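Local atomic coordinates of cellulase (Bacillus sp. BG-CS10, PDB entry 5E09), a protein that hydrolyses beta-1,4-glucosidic bonds of cellulose with a glycoside hydrolase family 5 domain and probably holds its substrate with the aid of a family 46 carbohydrate-binding module. Residues I110-E114 / R151-D155; V120-Y124 / E169-A173; Y124-E129 / F174-V178; H140-S146 / E187-P193. All coordinates share one frame; numbering follows the deposited sequence.

Overall arrangement
All four contacts lie in the family 5 TIM-barrel domain and run through one sector of it, from the loops at the C-terminal end of the barrel strands to the barrel wall. Contact 1 joins the loops 110-114 and 151-155, contacts 2 and 3 join helices 117-134 and 161-181, and contact 4 pairs strands 142-145 and 190-193. Along the chain the four first segments come before the four second ones, in the same order, so every contact crosses the others. Contacts 2 and 3 share Y124, with centres about 7 Å apart. Contact 1 touches contact 2 at about 13 Å between centres, and contacts 3 and 4, which touch, have centres about 12 Å apart. Consecutive strand-helix units are thereby joined at three levels: loop, helix and strand.

Contact 1: I110-E114 / R151-D155; sequences IYNME and RFTRD
Two loops at the C-terminal end of the TIM-barrel strands meet where Y111 lies against F152 and T153; one follows helix 105-110, the other follows strand 142-145. The polar centre is Y111 O, which accepts two hydrogen bonds from a single residue. T153 N donates to Y111 O over 3.1 Å from slightly outside the carbonyl plane, whereas T153 OG1 reaches Y111 O from well above that plane, at 3.0 Å. The threonine hydroxyl sits beside its own backbone N (chi1 -45°), which brings both donors to the one acceptor.

The Y111 ring lays a face over the peptide between F152 and T153. T153 N stands above the ring centre, and Y111 CZ comes to 3.5 Å from T153 CA. F152 behaves differently: it points an edge at the other loop, with CE1 3.8 Å from I110 O. The selenium of M113, a selenomethionine, stands obliquely 5.4 Å from the centroid of the F152 ring, a Met-aromatic contact. Helix 161-181 packs against the loops, F166 meeting F152 edge-to-face and H163 NE2 hydrogen-bonding T153 O.

At the exposed end, the carboxylates of E114 and D155 approach from opposite directions, their planes 47° apart, and E114 OE2 comes to 3.1 Å from D155 OD2. This proximity would probably be unfavourable if both were charged, so one may be protonated. What joins the loops is instead the carbonyl with its two donors and the tyrosine face laid on the F152-T153 peptide.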
loop_
_atom_site.group_PDB
_atom_site.type_symbol
_atom_site.label_atom_id
_atom_site.label_comp_id
_atom_site.label_asym_id
_atom_site.label_seq_id
_atom_site.Cartn_x
_atom_site.Cartn_y
_atom_site.Cartn_z
ATOM N N ILE A 110 -15.149 -2.018 19.548
ATOM C CA ILE A 110 -16.292 -1.372 18.899
ATOM C C ILE A 110 -17.077 -2.463 18.173
ATOM O O ILE A 110 -18.307 -2.460 18.114
ATOM C CB ILE A 110 -15.844 -0.301 17.889
ATOM C CG1 ILE A 110 -14.979 0.755 18.580
ATOM C CG2 ILE A 110 -17.052 0.343 17.227
ATOM C CD1 ILE A 110 -14.496 1.849 17.655
ATOM N N TYR A 111 -16.303 -3.397 17.630
ATOM C CA TYR A 111 -16.740 -4.582 16.894
ATOM C C TYR A 111 -17.877 -5.368 17.563
ATOM O O TYR A 111 -18.655 -6.047 16.894
ATOM C CB TYR A 111 -15.503 -5.467 16.705
ATOM C CG TYR A 111 -15.688 -6.833 16.097
ATOM C CD1 TYR A 111 -15.638 -7.014 14.717
ATOM C CD2 TYR A 111 -15.824 -7.958 16.901
ATOM C CE1 TYR A 111 -15.772 -8.271 14.151
ATOM C CE2 TYR A 111 -15.958 -9.219 16.344
ATOM C CZ TYR A 111 -15.931 -9.368 14.968
ATOM O OH TYR A 111 -16.064 -10.616 14.405
ATOM N N ASN A 112 -17.975 -5.246 18.884
ATOM C CA ASN A 112 -18.842 -6.093 19.694
ATOM C C ASN A 112 -20.151 -5.436 20.110
ATOM O O ASN A 112 -20.623 -5.636 21.224
ATOM C CB ASN A 112 -18.090 -6.529 20.949
ATOM C CG ASN A 112 -17.512 -7.912 20.823
ATOM O OD1 ASN A 112 -18.108 -8.888 21.278
ATOM N ND2 ASN A 112 -16.343 -8.011 20.193
HETATM N N MSE A 113 -20.746 -4.664 19.218
HETATM C CA MSE A 113 -21.863 -3.829 19.611
HETATM C C MSE A 113 -23.173 -4.592 19.729
HETATM O O MSE A 113 -23.989 -4.297 20.604
HETATM C CB MSE A 113 -22.024 -2.688 18.621
HETATM C CG MSE A 113 -22.465 -1.431 19.287
HETATM SE SE MSE A 113 -22.438 -0.009 18.023
HETATM C CE MSE A 113 -22.999 1.412 19.206
ATOM N N GLU A 114 -23.371 -5.561 18.844
ATOM C CA GLU A 114 -24.563 -6.404 18.865
ATOM C C GLU A 114 -24.798 -7.027 20.244
ATOM O O GLU A 114 -25.932 -7.105 20.715
ATOM C CB GLU A 114 -24.444 -7.501 17.806
ATOM C CG GLU A 114 -25.692 -8.345 17.624
ATOM C CD GLU A 114 -25.591 -9.274 16.423
ATOM O OE1 GLU A 114 -24.560 -9.225 15.718
ATOM O OE2 GLU A 114 -26.538 -10.055 16.183
ATOM N N ARG A 151 -16.147 -2.585 11.509
ATOM C CA ARG A 151 -16.578 -3.949 11.240
ATOM C C ARG A 151 -17.291 -4.463 12.487
ATOM O O ARG A 151 -17.014 -4.001 13.589
ATOM C CB ARG A 151 -15.380 -4.831 10.869
ATOM C CG ARG A 151 -15.726 -6.143 10.177
ATOM C CD ARG A 151 -14.485 -7.017 10.003
ATOM N NE ARG A 151 -13.263 -6.255 10.227
ATOM C CZ ARG A 151 -12.374 -6.534 11.174
ATOM N NH1 ARG A 151 -12.553 -7.578 11.974
ATOM N NH2 ARG A 151 -11.298 -5.773 11.305
ATOM N N PHE A 152 -18.220 -5.395 12.329
ATOM C CA PHE A 152 -18.942 -5.904 13.489
ATOM C C PHE A 152 -19.044 -7.413 13.462
ATOM O O PHE A 152 -18.813 -8.038 12.428
ATOM C CB PHE A 152 -20.332 -5.277 13.577
ATOM C CG PHE A 152 -20.304 -3.781 13.626
ATOM C CD1 PHE A 152 -20.112 -3.119 14.827
ATOM C CD2 PHE A 152 -20.436 -3.036 12.468
ATOM C CE1 PHE A 152 -20.069 -1.739 14.873
ATOM C CE2 PHE A 152 -20.395 -1.659 12.507
ATOM C CZ PHE A 152 -20.214 -1.007 13.712
ATOM N N THR A 153 -19.391 -7.977 14.616
ATOM C CA THR A 153 -19.437 -9.420 14.820
ATOM C C THR A 153 -20.272 -10.114 13.766
ATOM O O THR A 153 -21.437 -9.780 13.542
ATOM C CB THR A 153 -20.000 -9.791 16.202
ATOM O OG1 THR A 153 -19.407 -8.957 17.204
ATOM C CG2 THR A 153 -19.691 -11.252 16.514
ATOM N N ARG A 154 -19.653 -11.098 13.134
ATOM C CA ARG A 154 -20.244 -11.805 12.009
ATOM C C ARG A 154 -21.113 -12.983 12.454
ATOM O O ARG A 154 -20.713 -13.768 13.316
ATOM C CB ARG A 154 -19.118 -12.259 11.087
ATOM C CG ARG A 154 -19.233 -13.618 10.440
ATOM C CD ARG A 154 -17.938 -13.849 9.677
ATOM N NE ARG A 154 -17.922 -15.062 8.870
ATOM C CZ ARG A 154 -17.113 -15.232 7.830
ATOM N NH1 ARG A 154 -16.273 -14.262 7.488
ATOM N NH2 ARG A 154 -17.140 -16.360 7.131
ATOM N N ASP A 155 -22.314 -13.072 11.884
ATOM C CA ASP A 155 -23.229 -14.191 12.120
ATOM C C ASP A 155 -23.579 -14.836 10.787
ATOM O O ASP A 155 -23.305 -16.012 10.562
ATOM C CB ASP A 155 -24.512 -13.738 12.827
ATOM C CG ASP A 155 -24.244 -12.992 14.121
ATOM O OD1 ASP A 155 -23.138 -13.144 14.681
ATOM O OD2 ASP A 155 -25.145 -12.255 14.579
#

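Contact 2: V120-Y124 / E169-A173; sequences VMAKY and ELNTA
The hydroxyl of Y124 donates a hydrogen bond to L170 O on the neighbouring helix, with Y124 OH and L170 O 3.1 Å apart. The donor does not come in at the end of the carbonyl: it stands high above the carbonyl plane, and the C=O...O angle is only 106°. Alongside this bond, L170 CD2 sits over the centre of the Y124 ring, 3.7 Å from the centroid and almost along the ring normal, a CH-pi contact over the face. One leucine therefore meets the tyrosine twice, by its methyl on the face and by its carbonyl at the hydroxyl. Y124 reaches across because CG lies anti to the backbone N (chi1 -174°). A phenylalanine in place of Y124 would probably leave L170 O without the hydroxyl that ties the two helices.

Beside this pair, the selenomethionine M121 bends at chi2 and chi3 and curls its tip toward the other helix. Its CE rests 3.9 Å from A173 CB, and its SE approaches L170 CD2; the exact place of this side chain is doubtful, since it crowds M113 too closely. Flanking polar groups look elsewhere: E169 OE1 bonds to Y117 OH, and N171 OD1 to S146 OG.

The short helical segments run in roughly the same direction, 34° apart, with axes 11.2 Å from each other. Such side-by-side packing of near-parallel helices, one before and one after strand 142-145, is characteristic of the outer helical layer of a (beta/alpha)8 barrel.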
loop_
_atom_site.group_PDB
_atom_site.type_symbol
_atom_site.label_atom_id
_atom_site.label_comp_id
_atom_site.label_asym_id
_atom_site.label_seq_id
_atom_site.Cartn_x
_atom_site.Cartn_y
_atom_site.Cartn_z
ATOM N N VAL A 120 -20.398 -0.297 24.795
ATOM C CA VAL A 120 -19.685 0.211 23.630
ATOM C C VAL A 120 -20.082 1.657 23.345
ATOM O O VAL A 120 -19.216 2.528 23.195
ATOM C CB VAL A 120 -19.941 -0.657 22.389
ATOM C CG1 VAL A 120 -19.447 0.050 21.135
ATOM C CG2 VAL A 120 -19.262 -2.014 22.548
HETATM N N MSE A 121 -21.386 1.916 23.297
HETATM C CA MSE A 121 -21.878 3.280 23.140
HETATM C C MSE A 121 -21.350 4.198 24.235
HETATM O O MSE A 121 -21.010 5.353 23.974
HETATM C CB MSE A 121 -23.400 3.307 23.139
HETATM C CG MSE A 121 -24.009 2.613 21.947
HETATM SE SE MSE A 121 -23.459 3.421 20.250
HETATM C CE MSE A 121 -24.361 5.137 20.464
ATOM N N ALA A 122 -21.277 3.684 25.458
ATOM C CA ALA A 122 -20.776 4.482 26.575
ATOM C C ALA A 122 -19.313 4.900 26.375
ATOM O O ALA A 122 -18.973 6.078 26.525
ATOM C CB ALA A 122 -20.936 3.720 27.882
ATOM N N LYS A 123 -18.456 3.936 26.038
ATOM C CA LYS A 123 -17.030 4.198 25.832
ATOM C C LYS A 123 -16.798 5.119 24.644
ATOM O O LYS A 123 -15.985 6.032 24.706
ATOM C CB LYS A 123 -16.256 2.898 25.605
ATOM C CG LYS A 123 -16.277 1.931 26.758
ATOM C CD LYS A 123 -15.372 0.736 26.490
ATOM C CE LYS A 123 -13.919 1.158 26.362
ATOM N NZ LYS A 123 -13.010 -0.019 26.230
ATOM N N TYR A 124 -17.503 4.838 23.555
ATOM C CA TYR A 124 -17.427 5.619 22.329
ATOM C C TYR A 124 -17.796 7.076 22.607
ATOM O O TYR A 124 -17.102 8.020 22.178
ATOM C CB TYR A 124 -18.355 4.997 21.287
ATOM C CG TYR A 124 -18.297 5.600 19.903
ATOM C CD1 TYR A 124 -17.250 5.309 19.038
ATOM C CD2 TYR A 124 -19.318 6.425 19.443
ATOM C CE1 TYR A 124 -17.211 5.844 17.758
ATOM C CE2 TYR A 124 -19.285 6.962 18.179
ATOM C CZ TYR A 124 -18.233 6.671 17.340
ATOM O OH TYR A 124 -18.210 7.211 16.073
ATOM N N GLU A 169 -25.541 4.463 13.682
ATOM C CA GLU A 169 -25.687 4.942 15.053
ATOM C C GLU A 169 -24.375 5.503 15.593
ATOM O O GLU A 169 -24.376 6.507 16.305
ATOM C CB GLU A 169 -26.199 3.825 15.966
ATOM C CG GLU A 169 -27.639 3.419 15.682
ATOM C CD GLU A 169 -27.973 2.021 16.185
ATOM O OE1 GLU A 169 -27.334 1.563 17.158
ATOM O OE2 GLU A 169 -28.874 1.381 15.601
ATOM N N LEU A 170 -23.262 4.853 15.267
ATOM C CA LEU A 170 -21.955 5.365 15.667
ATOM C C LEU A 170 -21.683 6.722 15.022
ATOM O O LEU A 170 -21.273 7.672 15.694
ATOM C CB LEU A 170 -20.849 4.378 15.292
ATOM C CG LEU A 170 -20.766 3.106 16.136
ATOM C CD1 LEU A 170 -19.650 2.237 15.608
ATOM C CD2 LEU A 170 -20.540 3.440 17.605
ATOM N N ASN A 171 -21.919 6.801 13.715
ATOM C CA ASN A 171 -21.672 8.022 12.961
ATOM C C ASN A 171 -22.549 9.169 13.464
ATOM O O ASN A 171 -22.072 10.292 13.645
ATOM C CB ASN A 171 -21.898 7.779 11.463
ATOM C CG ASN A 171 -20.731 7.046 10.806
ATOM O OD1 ASN A 171 -19.605 7.094 11.298
ATOM N ND2 ASN A 171 -20.998 6.369 9.691
ATOM N N THR A 172 -23.821 8.867 13.718
ATOM C CA THR A 172 -24.789 9.855 14.196
ATOM C C THR A 172 -24.450 10.341 15.603
ATOM O O THR A 172 -24.456 11.552 15.877
ATOM C CB THR A 172 -26.219 9.276 14.180
ATOM O OG1 THR A 172 -26.560 8.921 12.836
ATOM C CG2 THR A 172 -27.220 10.292 14.683
ATOM N N ALA A 173 -24.140 9.399 16.489
ATOM C CA ALA A 173 -23.740 9.748 17.853
ATOM C C ALA A 173 -22.494 10.643 17.857
ATOM O O ALA A 173 -22.443 11.666 18.545
ATOM C CB ALA A 173 -23.494 8.482 18.675
#

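Contact 3: Y124-E129 / F174-V178; sequences YTALWE and FYHIV
F174 drives its ring edge into the face of W128, and this is the tight half of the contact. F174 CE1 stands over the centre of the indole face, and F174 CD1 comes to 3.5 Å from W128 CE2. The six-membered ring of W128 and the F174 ring have centroids 4.5 Å apart and planes at 60°, an edge-to-face pair. Y124 OH also touches F174 CB, 3.3 Å away. The indole is fixed in its own plane as well, because NE1 bonds to S146 O beyond strand 142-145.

The outer half is held by I177 alone, which reaches over in two branches. I177 CG2, anti to the backbone N, touches W128 O at 3.5 Å. The longer branch ends in CD1, 3.8 Å from T125 CG2. Farther out the packing thins: E129 meets I177 CG2 with its backbone N and, at 4.0 Å, its CG, and the glutamate itself is exposed to solvent.

With F174 turned to strands 142-145 and 190-193 and I177 partly exposed, these helical segments, crossing at -38°, belong to two neighbouring, nearly parallel helices of the (beta/alpha)8 barrel.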
loop_
_atom_site.group_PDB
_atom_site.type_symbol
_atom_site.label_atom_id
_atom_site.label_comp_id
_atom_site.label_asym_id
_atom_site.label_seq_id
_atom_site.Cartn_x
_atom_site.Cartn_y
_atom_site.Cartn_z
ATOM N N TYR A 124 -17.503 4.838 23.555
ATOM C CA TYR A 124 -17.427 5.619 22.329
ATOM C C TYR A 124 -17.796 7.076 22.607
ATOM O O TYR A 124 -17.102 8.020 22.178
ATOM C CB TYR A 124 -18.355 4.997 21.287
ATOM C CG TYR A 124 -18.297 5.600 19.903
ATOM C CD1 TYR A 124 -17.250 5.309 19.038
ATOM C CD2 TYR A 124 -19.318 6.425 19.443
ATOM C CE1 TYR A 124 -17.211 5.844 17.758
ATOM C CE2 TYR A 124 -19.285 6.962 18.179
ATOM C CZ TYR A 124 -18.233 6.671 17.340
ATOM O OH TYR A 124 -18.210 7.211 16.073
ATOM N N THR A 125 -18.879 7.245 23.359
ATOM C CA THR A 125 -19.346 8.563 23.764
ATOM C C THR A 125 -18.334 9.293 24.641
ATOM O O THR A 125 -18.047 10.467 24.404
ATOM C CB THR A 125 -20.670 8.467 24.515
ATOM O OG1 THR A 125 -21.647 7.871 23.655
ATOM C CG2 THR A 125 -21.141 9.844 24.938
ATOM N N ALA A 126 -17.799 8.600 25.647
ATOM C CA ALA A 126 -16.782 9.182 26.523
ATOM C C ALA A 126 -15.547 9.630 25.735
ATOM O O ALA A 126 -14.995 10.718 25.969
ATOM C CB ALA A 126 -16.386 8.186 27.607
ATOM N N LEU A 127 -15.124 8.784 24.801
ATOM C CA LEU A 127 -13.990 9.091 23.938
ATOM C C LEU A 127 -14.220 10.350 23.130
ATOM O O LEU A 127 -13.421 11.287 23.196
ATOM C CB LEU A 127 -13.695 7.935 22.979
ATOM C CG LEU A 127 -12.705 6.884 23.463
ATOM C CD1 LEU A 127 -12.382 5.896 22.349
ATOM C CD2 LEU A 127 -11.444 7.564 23.972
ATOM N N TRP A 128 -15.301 10.384 22.358
ATOM C CA TRP A 128 -15.496 11.547 21.497
ATOM C C TRP A 128 -15.891 12.798 22.285
ATOM O O TRP A 128 -15.742 13.911 21.785
ATOM C CB TRP A 128 -16.509 11.245 20.391
ATOM C CG TRP A 128 -15.846 10.554 19.238
ATOM C CD1 TRP A 128 -16.095 9.292 18.770
ATOM C CD2 TRP A 128 -14.769 11.080 18.435
ATOM N NE1 TRP A 128 -15.258 9.011 17.714
ATOM C CE2 TRP A 128 -14.449 10.074 17.494
ATOM C CE3 TRP A 128 -14.077 12.288 18.422
ATOM C CZ2 TRP A 128 -13.438 10.272 16.541
ATOM C CZ3 TRP A 128 -13.078 12.471 17.472
ATOM C CH2 TRP A 128 -12.770 11.465 16.544
ATOM N N GLU A 129 -16.353 12.625 23.521
ATOM C CA GLU A 129 -16.566 13.773 24.399
ATOM C C GLU A 129 -15.225 14.368 24.826
ATOM O O GLU A 129 -15.011 15.579 24.702
ATOM C CB GLU A 129 -17.391 13.384 25.621
ATOM C CG GLU A 129 -18.893 13.382 25.382
ATOM C CD GLU A 129 -19.676 12.774 26.537
ATOM O OE1 GLU A 129 -19.043 12.254 27.482
ATOM O OE2 GLU A 129 -20.927 12.815 26.494
ATOM N N PHE A 174 -21.492 10.229 17.089
ATOM C CA PHE A 174 -20.266 10.996 16.885
ATOM C C PHE A 174 -20.580 12.433 16.441
ATOM O O PHE A 174 -20.158 13.415 17.082
ATOM C CB PHE A 174 -19.398 10.255 15.858
ATOM C CG PHE A 174 -18.311 11.081 15.241
ATOM C CD1 PHE A 174 -17.215 11.486 15.986
ATOM C CD2 PHE A 174 -18.361 11.404 13.896
ATOM C CE1 PHE A 174 -16.197 12.232 15.408
ATOM C CE2 PHE A 174 -17.347 12.147 13.302
ATOM C CZ PHE A 174 -16.260 12.565 14.063
ATOM N N TYR A 175 -21.355 12.536 15.362
ATOM C CA TYR A 175 -21.791 13.820 14.829
ATOM C C TYR A 175 -22.368 14.714 15.919
ATOM O O TYR A 175 -21.930 15.853 16.096
ATOM C CB TYR A 175 -22.834 13.624 13.725
ATOM C CG TYR A 175 -23.381 14.929 13.187
ATOM C CD1 TYR A 175 -22.763 15.573 12.125
ATOM C CD2 TYR A 175 -24.513 15.524 13.745
ATOM C CE1 TYR A 175 -23.249 16.766 11.633
ATOM C CE2 TYR A 175 -25.002 16.722 13.260
ATOM C CZ TYR A 175 -24.367 17.336 12.202
ATOM O OH TYR A 175 -24.846 18.528 11.705
ATOM N N HIS A 176 -23.343 14.196 16.655
ATOM C CA HIS A 176 -24.037 15.027 17.629
ATOM C C HIS A 176 -23.156 15.396 18.814
ATOM O O HIS A 176 -23.265 16.501 19.324
ATOM C CB HIS A 176 -25.323 14.343 18.090
ATOM C CG HIS A 176 -26.416 14.395 17.068
ATOM N ND1 HIS A 176 -27.070 13.271 16.614
ATOM C CD2 HIS A 176 -26.948 15.441 16.390
ATOM C CE1 HIS A 176 -27.964 13.622 15.705
ATOM N NE2 HIS A 176 -27.910 14.932 15.552
ATOM N N ILE A 177 -22.270 14.501 19.242
ATOM C CA ILE A 177 -21.321 14.854 20.297
ATOM C C ILE A 177 -20.444 16.043 19.872
ATOM O O ILE A 177 -20.341 17.059 20.584
ATOM C CB ILE A 177 -20.423 13.664 20.669
ATOM C CG1 ILE A 177 -21.231 12.602 21.422
ATOM C CG2 ILE A 177 -19.233 14.128 21.517
ATOM C CD1 ILE A 177 -20.582 11.230 21.423
ATOM N N VAL A 178 -19.832 15.925 18.697
ATOM C CA VAL A 178 -18.961 16.987 18.209
ATOM C C VAL A 178 -19.714 18.313 17.994
ATOM O O VAL A 178 -19.260 19.366 18.442
ATOM C CB VAL A 178 -18.270 16.585 16.892
ATOM C CG1 VAL A 178 -17.456 17.746 16.350
ATOM C CG2 VAL A 178 -17.396 15.360 17.103
#

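Contact 4: H140-S146 / E187-P193; sequences HKLMFES and ERPLVLP
R188 can be followed across L142 and F144 from root to tip. CB is the root of an arm that a trans first torsion (chi1 -174°) sends toward L142. CG then passes 3.3 Å from L142 O. CD lies over the face of the F144 ring, 3.7 Å from its centroid, in a CH-pi contact. A turn at chi3 (-48°) swings the guanidinium back: NE stays near F144 CE2 and CZ while bonding to N185 OD1, and NH1 gives L142 O a hydrogen bond of 2.9 Å lying in the guanidinium plane. NH1 also meets S139 O, and NH2 meets H138 O. A methionine at R188 is likely to leave the carbonyls of L142, S139 and H138 without the guanidinium N-H groups that bind them.

Beyond the arginine, strands 142-145 and 190-193 pair in parallel, the fourth and fifth staves of the TIM barrel. V191 N binds F144 O at 2.7 Å, and S146 N binds V191 O at 3.2 Å; the bond from F144 N to P189 O is weak. F144 and L190 face the helices, F144 against F174. On the inward face E145 CB and V191 CB lie 3.5 Å apart. The carboxylate of E145 forms a salt bridge with R59. Next along, S146 abuts the P193 ring, just before the turn where family 5 enzymes generally carry their acid/base glutamate.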
loop_
_atom_site.group_PDB
_atom_site.type_symbol
_atom_site.label_atom_id
_atom_site.label_comp_id
_atom_site.label_asym_id
_atom_site.label_seq_id
_atom_site.Cartn_x
_atom_site.Cartn_y
_atom_site.Cartn_z
ATOM N N HIS A 140 -9.760 24.861 12.191
ATOM C CA HIS A 140 -10.653 24.038 11.386
ATOM C C HIS A 140 -9.872 23.100 10.476
ATOM O O HIS A 140 -10.439 22.183 9.882
ATOM C CB HIS A 140 -11.600 24.911 10.556
ATOM C CG HIS A 140 -12.805 25.378 11.311
ATOM N ND1 HIS A 140 -13.655 26.354 10.831
ATOM C CD2 HIS A 140 -13.307 25.003 12.513
ATOM C CE1 HIS A 140 -14.624 26.560 11.704
ATOM N NE2 HIS A 140 -14.437 25.753 12.735
ATOM N N LYS A 141 -8.567 23.327 10.374
ATOM C CA LYS A 141 -7.697 22.452 9.599
ATOM C C LYS A 141 -7.553 21.090 10.286
ATOM O O LYS A 141 -7.054 20.131 9.694
ATOM C CB LYS A 141 -6.329 23.110 9.388
ATOM C CG LYS A 141 -6.384 24.412 8.580
ATOM C CD LYS A 141 -5.328 24.444 7.477
ATOM C CE LYS A 141 -4.026 25.102 7.933
ATOM N NZ LYS A 141 -3.255 24.333 8.968
ATOM N N LEU A 142 -7.988 21.011 11.539
ATOM C CA LEU A 142 -8.089 19.729 12.232
ATOM C C LEU A 142 -9.505 19.171 12.074
ATOM O O LEU A 142 -10.491 19.858 12.348
ATOM C CB LEU A 142 -7.727 19.874 13.710
ATOM C CG LEU A 142 -8.037 18.689 14.625
ATOM C CD1 LEU A 142 -7.151 17.498 14.285
ATOM C CD2 LEU A 142 -7.864 19.091 16.077
HETATM N N MSE A 143 -9.592 17.929 11.613
HETATM C CA MSE A 143 -10.865 17.269 11.365
HETATM C C MSE A 143 -10.907 15.922 12.088
HETATM O O MSE A 143 -9.864 15.315 12.361
HETATM C CB MSE A 143 -11.078 17.075 9.863
HETATM C CG MSE A 143 -10.190 15.986 9.250
HETATM SE SE MSE A 143 -9.989 16.185 7.326
HETATM C CE MSE A 143 -8.538 17.490 7.332
ATOM N N PHE A 144 -12.117 15.460 12.389
ATOM C CA PHE A 144 -12.321 14.200 13.106
ATOM C C PHE A 144 -12.935 13.149 12.197
ATOM O O PHE A 144 -13.877 13.459 11.466
ATOM C CB PHE A 144 -13.247 14.405 14.310
ATOM C CG PHE A 144 -12.731 15.368 15.338
ATOM C CD1 PHE A 144 -11.371 15.599 15.488
ATOM C CD2 PHE A 144 -13.614 16.029 16.181
ATOM C CE1 PHE A 144 -10.902 16.483 16.457
ATOM C CE2 PHE A 144 -13.151 16.911 17.147
ATOM C CZ PHE A 144 -11.792 17.137 17.284
ATOM N N GLU A 145 -12.420 11.916 12.227
ATOM C CA GLU A 145 -13.157 10.811 11.609
ATOM C C GLU A 145 -13.596 9.814 12.675
ATOM O O GLU A 145 -12.833 9.463 13.584
ATOM C CB GLU A 145 -12.358 10.102 10.500
ATOM C CG GLU A 145 -11.018 9.599 10.899
ATOM C CD GLU A 145 -10.435 8.562 9.939
ATOM O OE1 GLU A 145 -11.193 7.786 9.314
ATOM O OE2 GLU A 145 -9.194 8.528 9.812
ATOM N N SER A 146 -14.841 9.365 12.541
ATOM C CA SER A 146 -15.550 8.656 13.605
ATOM C C SER A 146 -14.857 7.391 14.087
ATOM O O SER A 146 -14.673 7.206 15.288
ATOM C CB SER A 146 -16.956 8.301 13.136
ATOM O OG SER A 146 -16.889 7.465 11.996
ATOM N N GLU A 187 -18.433 23.911 13.277
ATOM C CA GLU A 187 -18.295 23.729 11.839
ATOM C C GLU A 187 -17.022 22.984 11.485
ATOM O O GLU A 187 -16.583 23.034 10.342
ATOM C CB GLU A 187 -18.339 25.067 11.101
ATOM C CG GLU A 187 -19.200 26.120 11.773
ATOM C CD GLU A 187 -19.328 27.381 10.935
ATOM O OE1 GLU A 187 -18.325 27.766 10.293
ATOM O OE2 GLU A 187 -20.431 27.977 10.909
ATOM N N ARG A 188 -16.447 22.281 12.460
ATOM C CA ARG A 188 -15.330 21.386 12.192
ATOM C C ARG A 188 -15.727 20.330 11.159
ATOM O O ARG A 188 -16.758 19.684 11.299
ATOM C CB ARG A 188 -14.859 20.709 13.477
ATOM C CG ARG A 188 -13.609 19.884 13.286
ATOM C CD ARG A 188 -13.029 19.421 14.605
ATOM N NE ARG A 188 -12.930 20.495 15.589
ATOM C CZ ARG A 188 -11.981 21.428 15.598
ATOM N NH1 ARG A 188 -11.043 21.453 14.656
ATOM N NH2 ARG A 188 -11.977 22.350 16.550
ATOM N N PRO A 189 -14.924 20.174 10.097
ATOM C CA PRO A 189 -15.193 19.108 9.130
ATOM C C PRO A 189 -15.137 17.726 9.778
ATOM O O PRO A 189 -14.264 17.445 10.597
ATOM C CB PRO A 189 -14.081 19.294 8.099
ATOM C CG PRO A 189 -13.807 20.765 8.150
ATOM C CD PRO A 189 -13.901 21.112 9.608
ATOM N N LEU A 190 -16.100 16.887 9.424
ATOM C CA LEU A 190 -16.227 15.562 10.007
ATOM C C LEU A 190 -16.073 14.531 8.913
ATOM O O LEU A 190 -16.580 14.715 7.815
ATOM C CB LEU A 190 -17.573 15.403 10.706
ATOM C CG LEU A 190 -17.796 16.310 11.912
ATOM C CD1 LEU A 190 -19.178 16.061 12.509
ATOM C CD2 LEU A 190 -16.704 16.093 12.949
ATOM N N VAL A 191 -15.366 13.452 9.211
ATOM C CA VAL A 191 -15.062 12.457 8.200
ATOM C C VAL A 191 -15.742 11.138 8.566
ATOM O O VAL A 191 -15.529 10.604 9.652
ATOM C CB VAL A 191 -13.532 12.265 8.054
ATOM C CG1 VAL A 191 -13.219 11.216 7.005
ATOM C CG2 VAL A 191 -12.853 13.582 7.704
ATOM N N LEU A 192 -16.578 10.628 7.669
ATOM C CA LEU A 192 -17.355 9.425 7.948
ATOM C C LEU A 192 -16.996 8.295 7.000
ATOM O O LEU A 192 -16.878 8.503 5.787
ATOM C CB LEU A 192 -18.849 9.715 7.852
ATOM C CG LEU A 192 -19.364 10.860 8.716
ATOM C CD1 LEU A 192 -20.827 11.153 8.388
ATOM C CD2 LEU A 192 -19.179 10.516 10.188
ATOM N N PRO A 193 -16.823 7.091 7.552
ATOM C CA PRO A 193 -16.457 5.908 6.773
ATOM C C PRO A 193 -17.649 5.094 6.270
ATOM O O PRO A 193 -18.697 5.054 6.918
ATOM C CB PRO A 193 -15.647 5.089 7.774
ATOM C CG PRO A 193 -16.294 5.413 9.096
ATOM C CD PRO A 193 -16.782 6.833 9.002
#